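Local coordinates for protein pleckstrin homology domain-containing family M member 2 (Homo sapiens, PDB 3CXB) that binds the Salmonella effector SifA through its PH domain and probably helps it drive endosomal tubulation, at residues H67-I72 against A87-W92. Residues are numbered along the deposited sequence; the frame is centred on the assembly and turned at random.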
loop_
_atom_site.group_PDB
_atom_site.type_symbol
_atom_site.label_atom_id
_atom_site.label_comp_id
_atom_site.label_asym_id
_atom_site.label_seq_id
_atom_site.Cartn_x
_atom_site.Cartn_y
_atom_site.Cartn_z
ATOM N N HIS B 67 -5.950 -9.816 5.608
ATOM C CA HIS B 67 -6.243 -8.447 5.189
ATOM C C HIS B 67 -5.186 -7.846 4.255
ATOM O O HIS B 67 -4.861 -6.662 4.366
ATOM C CB HIS B 67 -6.386 -7.554 6.425
ATOM C CG HIS B 67 -7.070 -8.221 7.577
ATOM N ND1 HIS B 67 -8.394 -8.603 7.538
ATOM C CD2 HIS B 67 -6.607 -8.586 8.795
ATOM C CE1 HIS B 67 -8.717 -9.178 8.684
ATOM N NE2 HIS B 67 -7.650 -9.181 9.464
ATOM N N ALA B 68 -4.660 -8.646 3.333
ATOM C CA ALA B 68 -3.639 -8.160 2.412
ATOM C C ALA B 68 -4.158 -7.692 1.054
ATOM O O ALA B 68 -5.051 -8.297 0.475
ATOM C CB ALA B 68 -2.596 -9.227 2.205
ATOM N N PHE B 69 -3.573 -6.610 0.552
ATOM C CA PHE B 69 -3.943 -6.048 -0.744
ATOM C C PHE B 69 -2.726 -5.416 -1.415
ATOM O O PHE B 69 -1.715 -5.149 -0.767
ATOM C CB PHE B 69 -5.042 -5.006 -0.571
ATOM C CG PHE B 69 -4.664 -3.866 0.346
ATOM C CD1 PHE B 69 -4.195 -2.659 -0.175
ATOM C CD2 PHE B 69 -4.816 -3.992 1.724
ATOM C CE1 PHE B 69 -3.888 -1.594 0.662
ATOM C CE2 PHE B 69 -4.511 -2.931 2.580
ATOM C CZ PHE B 69 -4.049 -1.728 2.054
ATOM N N GLN B 70 -2.821 -5.161 -2.713
ATOM C CA GLN B 70 -1.688 -4.601 -3.415
ATOM C C GLN B 70 -2.010 -3.427 -4.330
ATOM O O GLN B 70 -3.133 -3.274 -4.811
ATOM C CB GLN B 70 -1.011 -5.708 -4.201
ATOM C CG GLN B 70 -1.957 -6.397 -5.152
ATOM C CD GLN B 70 -1.405 -7.687 -5.752
ATOM O OE1 GLN B 70 -1.894 -8.148 -6.784
ATOM N NE2 GLN B 70 -0.403 -8.285 -5.100
ATOM N N VAL B 71 -1.003 -2.586 -4.545
ATOM C CA VAL B 71 -1.126 -1.431 -5.413
ATOM C C VAL B 71 -0.188 -1.687 -6.580
ATOM O O VAL B 71 1.022 -1.625 -6.411
ATOM C CB VAL B 71 -0.687 -0.146 -4.687
ATOM C CG1 VAL B 71 -0.760 1.047 -5.625
ATOM C CG2 VAL B 71 -1.583 0.091 -3.494
ATOM N N ILE B 72 -0.747 -1.989 -7.750
ATOM C CA ILE B 72 0.043 -2.263 -8.943
ATOM C C ILE B 72 0.795 -1.037 -9.467
ATOM O O ILE B 72 0.235 0.050 -9.585
ATOM C CB ILE B 72 -0.835 -2.810 -10.081
ATOM C CG1 ILE B 72 -1.220 -4.280 -9.828
ATOM C CG2 ILE B 72 -0.050 -2.744 -11.376
ATOM C CD1 ILE B 72 -2.004 -4.552 -8.571
ATOM N N ALA B 87 -12.187 -4.620 7.756
ATOM C CA ALA B 87 -12.838 -3.339 7.491
ATOM C C ALA B 87 -11.871 -2.250 7.046
ATOM O O ALA B 87 -12.096 -1.585 6.031
ATOM C CB ALA B 87 -13.609 -2.885 8.723
ATOM N N GLU B 88 -10.803 -2.057 7.813
ATOM C CA GLU B 88 -9.818 -1.046 7.466
ATOM C C GLU B 88 -9.324 -1.289 6.040
ATOM O O GLU B 88 -9.254 -0.363 5.225
ATOM C CB GLU B 88 -8.632 -1.084 8.437
ATOM C CG GLU B 88 -7.564 -0.036 8.115
ATOM C CD GLU B 88 -6.384 -0.038 9.078
ATOM O OE1 GLU B 88 -5.473 0.806 8.898
ATOM O OE2 GLU B 88 -6.364 -0.875 10.006
ATOM N N MET B 89 -8.993 -2.538 5.738
ATOM C CA MET B 89 -8.507 -2.875 4.417
ATOM C C MET B 89 -9.565 -2.546 3.364
ATOM O O MET B 89 -9.249 -1.977 2.331
ATOM C CB MET B 89 -8.103 -4.342 4.370
ATOM C CG MET B 89 -9.057 -5.220 3.635
ATOM S SD MET B 89 -8.437 -5.511 2.007
ATOM C CE MET B 89 -7.793 -7.242 2.197
ATOM N N ALA B 90 -10.819 -2.867 3.628
ATOM C CA ALA B 90 -11.872 -2.547 2.676
ATOM C C ALA B 90 -11.994 -1.030 2.527
ATOM O O ALA B 90 -12.387 -0.504 1.465
ATOM C CB ALA B 90 -13.172 -3.118 3.147
ATOM N N GLU B 91 -11.664 -0.325 3.606
ATOM C CA GLU B 91 -11.739 1.128 3.584
ATOM C C GLU B 91 -10.630 1.675 2.702
ATOM O O GLU B 91 -10.837 2.593 1.908
ATOM C CB GLU B 91 -11.611 1.691 4.989
ATOM C CG GLU B 91 -12.162 3.093 5.084
ATOM C CD GLU B 91 -12.146 3.629 6.488
ATOM O OE1 GLU B 91 -12.655 4.755 6.684
ATOM O OE2 GLU B 91 -11.624 2.928 7.386
ATOM N N TRP B 92 -9.449 1.090 2.839
ATOM C CA TRP B 92 -8.323 1.515 2.039
ATOM C C TRP B 92 -8.609 1.198 0.590
ATOM O O TRP B 92 -8.444 2.047 -0.296
ATOM C CB TRP B 92 -7.048 0.794 2.472
ATOM C CG TRP B 92 -6.292 1.517 3.548
ATOM C CD1 TRP B 92 -6.053 1.089 4.830
ATOM C CD2 TRP B 92 -5.637 2.776 3.418
ATOM N NE1 TRP B 92 -5.282 2.004 5.500
ATOM C CE2 TRP B 92 -5.014 3.052 4.656
ATOM C CE3 TRP B 92 -5.515 3.700 2.376
ATOM C CZ2 TRP B 92 -4.275 4.214 4.877
ATOM C CZ3 TRP B 92 -4.785 4.852 2.594
ATOM C CH2 TRP B 92 -4.171 5.101 3.837
#
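Met89, on the first turn of the C-terminal helix 86-100, does most of the work here, packing on the junction where the loop at His67 passes into strand 68-73. This is the PH-domain arrangement in which the C-terminal helix plugs one end of the bent beta barrel. The methionine chain, bent at chi2 and chi3, runs past Phe69 the opposite way, and its methyl CE reaches the backbone, 3.4 Å from both His67 C and Ala68 O. Nearer the root of the chain, Met89 CB lies 4.2 Å from His67 CB. The sulfur goes to the aromatic: Met89 SD is 3.9 Å from Phe69 CD2 and sits obliquely to the ring, a Met-aromatic contact. Phe69, its CG set between backbone N and C (chi1 58°), sends its tip on toward the next turn of the helix, where CZ meets Trp92 CB at 3.9 Å. The Phe69 ring and the indole's five-membered ring are tilted by 25° and offset, sharing little face. Leu6, Leu81, Met93 and Leu96 also pack against Phe69. The buried cluster loosens at the partly exposed His67, whose imidazole turns from residues 87-92, though Glu86 still touches it; on the outer side Glu91 forms a salt bridge with Lys2. Between strand and helix, then, the contact is apolar, with one sulfur-aromatic approach: side-chain shape and burial, rather than directed polar bonds, seat this part of the helix against the barrel.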